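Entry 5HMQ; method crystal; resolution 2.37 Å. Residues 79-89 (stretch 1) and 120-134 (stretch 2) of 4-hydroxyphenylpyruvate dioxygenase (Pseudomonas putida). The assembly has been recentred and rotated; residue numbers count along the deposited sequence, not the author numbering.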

# COMPACT_ATOMS: atom_id res chain seq x y z
N ASN C 79 -17.03 23.86 28.81
CA ASN C 79 -16.74 22.45 28.60
C ASN C 79 -17.97 21.58 28.83
O ASN C 79 -18.13 20.56 28.17
CB ASN C 79 -15.59 22.02 29.52
CG ASN C 79 -14.23 22.40 28.98
OD1 ASN C 79 -13.99 22.35 27.77
ND2 ASN C 79 -13.33 22.80 29.87
N LEU C 80 -18.84 21.98 29.76
CA LEU C 80 -20.09 21.25 29.97
C LEU C 80 -21.04 21.44 28.79
O LEU C 80 -21.73 20.50 28.38
CB LEU C 80 -20.74 21.70 31.27
CG LEU C 80 -19.97 21.36 32.55
CD1 LEU C 80 -20.57 22.06 33.75
CD2 LEU C 80 -19.98 19.86 32.76
N ASP C 81 -21.09 22.65 28.23
CA ASP C 81 -21.87 22.90 27.02
C ASP C 81 -21.40 22.02 25.87
O ASP C 81 -22.21 21.50 25.10
CB ASP C 81 -21.77 24.37 26.64
CG ASP C 81 -22.46 25.28 27.64
OD1 ASP C 81 -22.65 24.87 28.80
OD2 ASP C 81 -22.77 26.44 27.27
N ARG C 82 -20.08 21.84 25.75
CA ARG C 82 -19.54 20.93 24.74
C ARG C 82 -19.95 19.49 25.03
O ARG C 82 -20.30 18.74 24.11
CB ARG C 82 -18.02 21.09 24.67
CG ARG C 82 -17.31 20.13 23.73
CD ARG C 82 -15.88 20.59 23.47
NE ARG C 82 -15.08 20.67 24.70
CZ ARG C 82 -14.21 19.75 25.09
NH1 ARG C 82 -14.02 18.66 24.36
NH2 ARG C 82 -13.53 19.92 26.21
N ALA C 83 -19.92 19.09 26.30
CA ALA C 83 -20.37 17.74 26.66
C ALA C 83 -21.84 17.53 26.31
O ALA C 83 -22.21 16.47 25.80
CB ALA C 83 -20.13 17.49 28.15
N GLU C 84 -22.68 18.53 26.57
CA GLU C 84 -24.11 18.38 26.27
C GLU C 84 -24.34 18.25 24.77
O GLU C 84 -25.24 17.51 24.34
CB GLU C 84 -24.89 19.56 26.83
CG GLU C 84 -24.94 19.62 28.35
CD GLU C 84 -25.79 18.51 28.95
OE1 GLU C 84 -26.77 18.09 28.30
OE2 GLU C 84 -25.48 18.06 30.08
N ARG C 85 -23.56 18.97 23.95
CA ARG C 85 -23.67 18.82 22.50
C ARG C 85 -23.29 17.41 22.07
O ARG C 85 -23.91 16.84 21.16
CB ARG C 85 -22.82 19.86 21.79
CG ARG C 85 -23.32 21.29 21.95
CD ARG C 85 -22.67 22.24 20.96
NE ARG C 85 -21.21 22.24 21.05
CZ ARG C 85 -20.52 23.02 21.87
NH1 ARG C 85 -21.14 23.87 22.67
NH2 ARG C 85 -19.19 22.94 21.89
N LYS C 86 -22.26 16.83 22.69
CA LYS C 86 -21.90 15.46 22.37
C LYS C 86 -22.99 14.49 22.82
O LYS C 86 -23.30 13.53 22.11
CB LYS C 86 -20.56 15.10 23.00
CG LYS C 86 -19.41 16.02 22.58
CD LYS C 86 -19.43 16.29 21.08
CE LYS C 86 -18.53 17.47 20.73
NZ LYS C 86 -18.65 17.87 19.30
N PHE C 87 -23.58 14.74 23.99
CA PHE C 87 -24.73 13.95 24.43
C PHE C 87 -25.86 14.00 23.41
O PHE C 87 -26.44 12.96 23.06
CB PHE C 87 -25.23 14.45 25.79
CG PHE C 87 -24.24 14.24 26.91
CD1 PHE C 87 -23.26 13.27 26.82
CD2 PHE C 87 -24.30 15.03 28.05
CE1 PHE C 87 -22.36 13.08 27.86
CE2 PHE C 87 -23.40 14.84 29.08
CZ PHE C 87 -22.43 13.87 28.99
N ASP C 88 -26.18 15.20 22.90
CA ASP C 88 -27.18 15.31 21.84
C ASP C 88 -26.81 14.45 20.64
O ASP C 88 -27.67 13.78 20.06
CB ASP C 88 -27.35 16.77 21.41
CG ASP C 88 -27.93 17.65 22.51
OD1 ASP C 88 -28.61 17.11 23.41
OD2 ASP C 88 -27.72 18.88 22.46
N LEU C 89 -25.53 14.47 20.26
CA LEU C 89 -25.09 13.72 19.10
C LEU C 89 -25.23 12.22 19.32
O LEU C 89 -25.64 11.49 18.42
CB LEU C 89 -23.64 14.10 18.78
CG LEU C 89 -22.98 13.56 17.52
CD1 LEU C 89 -23.76 14.02 16.31
CD2 LEU C 89 -21.55 14.05 17.44
N ARG C 120 -16.81 13.43 38.47
CA ARG C 120 -18.14 13.13 39.00
C ARG C 120 -19.19 14.07 38.41
O ARG C 120 -20.29 13.63 38.07
CB ARG C 120 -18.15 13.22 40.52
CG ARG C 120 -19.55 13.08 41.12
CD ARG C 120 -19.56 13.08 42.64
NE ARG C 120 -18.66 14.10 43.18
CZ ARG C 120 -17.58 13.83 43.91
NH1 ARG C 120 -17.27 12.57 44.20
NH2 ARG C 120 -16.82 14.82 44.36
N LEU C 121 -18.86 15.35 38.28
CA LEU C 121 -19.79 16.30 37.68
C LEU C 121 -20.16 15.88 36.26
O LEU C 121 -21.34 15.90 35.88
CB LEU C 121 -19.19 17.70 37.69
CG LEU C 121 -19.98 18.82 37.00
CD1 LEU C 121 -21.34 19.00 37.64
CD2 LEU C 121 -19.19 20.12 37.05
N LEU C 122 -19.17 15.46 35.47
CA LEU C 122 -19.45 14.97 34.13
C LEU C 122 -20.28 13.69 34.19
O LEU C 122 -21.19 13.49 33.38
CB LEU C 122 -18.15 14.73 33.37
CG LEU C 122 -18.26 14.34 31.89
CD1 LEU C 122 -19.02 15.40 31.11
CD2 LEU C 122 -16.88 14.11 31.29
N GLY C 123 -19.98 12.81 35.16
CA GLY C 123 -20.78 11.62 35.34
C GLY C 123 -22.22 11.94 35.70
O GLY C 123 -23.15 11.27 35.24
N GLU C 124 -22.42 12.96 36.54
CA GLU C 124 -23.78 13.38 36.88
C GLU C 124 -24.52 13.89 35.65
O GLU C 124 -25.69 13.55 35.44
CB GLU C 124 -23.74 14.46 37.97
CG GLU C 124 -23.22 13.97 39.31
CD GLU C 124 -22.92 15.11 40.27
OE1 GLU C 124 -23.21 16.27 39.91
OE2 GLU C 124 -22.40 14.84 41.37
N HIS C 125 -23.86 14.70 34.82
CA HIS C 125 -24.48 15.19 33.60
C HIS C 125 -24.81 14.04 32.64
O HIS C 125 -25.89 14.02 32.03
CB HIS C 125 -23.58 16.21 32.91
CG HIS C 125 -23.67 17.59 33.48
ND1 HIS C 125 -24.25 18.64 32.80
CD2 HIS C 125 -23.26 18.09 34.67
CE1 HIS C 125 -24.20 19.73 33.54
NE2 HIS C 125 -23.60 19.43 34.68
N ALA C 126 -23.89 13.09 32.49
CA ALA C 126 -24.16 11.95 31.62
C ALA C 126 -25.25 11.06 32.20
O ALA C 126 -26.16 10.63 31.48
CB ALA C 126 -22.88 11.15 31.39
N GLY C 127 -25.17 10.77 33.50
CA GLY C 127 -26.19 9.93 34.13
C GLY C 127 -27.58 10.53 34.02
O GLY C 127 -28.56 9.80 33.81
N LYS C 128 -27.69 11.85 34.17
CA LYS C 128 -28.98 12.51 34.08
C LYS C 128 -29.65 12.24 32.74
O LYS C 128 -30.86 12.02 32.67
CB LYS C 128 -28.81 14.01 34.32
CG LYS C 128 -30.07 14.84 34.14
CD LYS C 128 -29.81 16.28 34.52
CE LYS C 128 -31.03 17.16 34.32
NZ LYS C 128 -30.73 18.57 34.65
N ARG C 129 -28.88 12.26 31.66
CA ARG C 129 -29.42 12.03 30.33
C ARG C 129 -29.46 10.56 29.94
O ARG C 129 -29.82 10.25 28.80
CB ARG C 129 -28.62 12.84 29.30
CG ARG C 129 -28.79 14.34 29.52
CD ARG C 129 -28.21 15.16 28.40
NE ARG C 129 -28.82 14.82 27.11
CZ ARG C 129 -28.62 15.52 26.00
NH1 ARG C 129 -27.84 16.59 26.02
NH2 ARG C 129 -29.19 15.14 24.87
N GLY C 130 -29.09 9.66 30.85
CA GLY C 130 -29.09 8.24 30.54
C GLY C 130 -27.89 7.77 29.75
O GLY C 130 -28.01 6.82 28.98
N LEU C 131 -26.75 8.42 29.93
CA LEU C 131 -25.53 8.12 29.19
C LEU C 131 -24.41 7.80 30.17
O LEU C 131 -24.54 7.94 31.39
CB LEU C 131 -25.15 9.29 28.28
CG LEU C 131 -26.29 9.75 27.36
CD1 LEU C 131 -25.91 11.00 26.59
CD2 LEU C 131 -26.71 8.64 26.40
N ARG C 132 -23.28 7.35 29.62
CA ARG C 132 -22.16 6.85 30.40
C ARG C 132 -20.86 7.51 29.95
O ARG C 132 -20.67 7.79 28.76
CB ARG C 132 -22.08 5.33 30.27
CG ARG C 132 -23.30 4.62 30.85
CD ARG C 132 -23.46 3.21 30.30
NE ARG C 132 -22.29 2.35 30.47
CZ ARG C 132 -21.87 1.51 29.53
NH1 ARG C 132 -22.51 1.43 28.37
NH2 ARG C 132 -20.80 0.75 29.75
N ILE C 133 -19.96 7.74 30.91
CA ILE C 133 -18.64 8.30 30.65
C ILE C 133 -17.61 7.20 30.85
O ILE C 133 -17.57 6.56 31.91
CB ILE C 133 -18.34 9.50 31.56
CG1 ILE C 133 -19.39 10.60 31.39
CG2 ILE C 133 -16.95 10.05 31.27
CD1 ILE C 133 -19.39 11.24 30.03
N GLY C 134 -16.78 6.98 29.84
CA GLY C 134 -15.63 6.10 29.98
C GLY C 134 -14.33 6.88 29.95
O GLY C 134 -14.02 7.54 28.95
O HOH W 1 -27.20 16.33 31.57

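Residues 79-89 lie within one helix, and it packs against helix 120-128 and the segment that follows it. The two helix axes approach to 10.8 Å, and their N-to-C directions differ by 33°. They therefore run in roughly the same direction, and the contact advances along both stretches together.

Asn-79 does not reach the other stretch. Its OD1 accepts a hydrogen bond from Arg-82 NH2 at 2.9 Å, one turn on in the same helix.

Leu-80 points toward stretch 2 and makes the first contact. Its CD1 lies 4.1 Å from Leu-121 CD2. Its CD2 sits over one face of the His-125 ring, 4.1 Å from the centroid and 9° off the normal. This is a CH-pi contact over the face; Glu-84 OE2 meets the same ring at its edge.

Asp-81 and Arg-82 make no contact across the interface. Ala-83 is small and buried, and its CB packs 3.8 Å from Leu-122 CD1.

The CA-to-CB bond of Glu-84 points sideways, but its carboxylate comes nearer and binds two residues. His-125 ND1 donates to Glu-84 OE2 at 3.0 Å, with a nearly straight angle of 168°. The oxygen lies near the plane of the ring, as expected for an acceptor facing a ring nitrogen. Arg-129 NH1 donates to Glu-84 OE1 at 2.9 Å, as part of a salt bridge. Water 1 donates to Glu-84 OE2 at 2.9 Å and to His-125 O at 2.7 Å, adding a bridge to the backbone of stretch 2.

Arg-85 points away, and the end of Lys-86 leads away.

Phe-87 has the largest area covered by the other stretch, 120 Å². Its CZ lies 3.7 Å from Ala-126 CB and 4.3 Å from Leu-122 CD1. Its CD1 is 3.5 Å from Leu-131 CD1. Ile-133 CD1 meets the ring at its edge, 4.1 Å from Phe-87 CE1. The ring thus contacts the helix, the turn and the strand of stretch 2. Phe-87 CB lies over one face of the Arg-129 guanidinium, 3.4 Å from Arg-129 NH1.

Asp-88 points away at CA-to-CB, but its carboxylate comes nearer. Arg-129 NH2 donates to Asp-88 OD1 at 2.5 Å, a very short distance, and Arg-129 NH1 donates to the same OD1 at 2.8 Å. Both form part of a salt bridge. Asp-88 OD1 and Glu-84 OE1 both lie near the guanidinium plane, so Arg-129 ties together two acidic residues one turn apart.

Leu-89 points away and makes no contact.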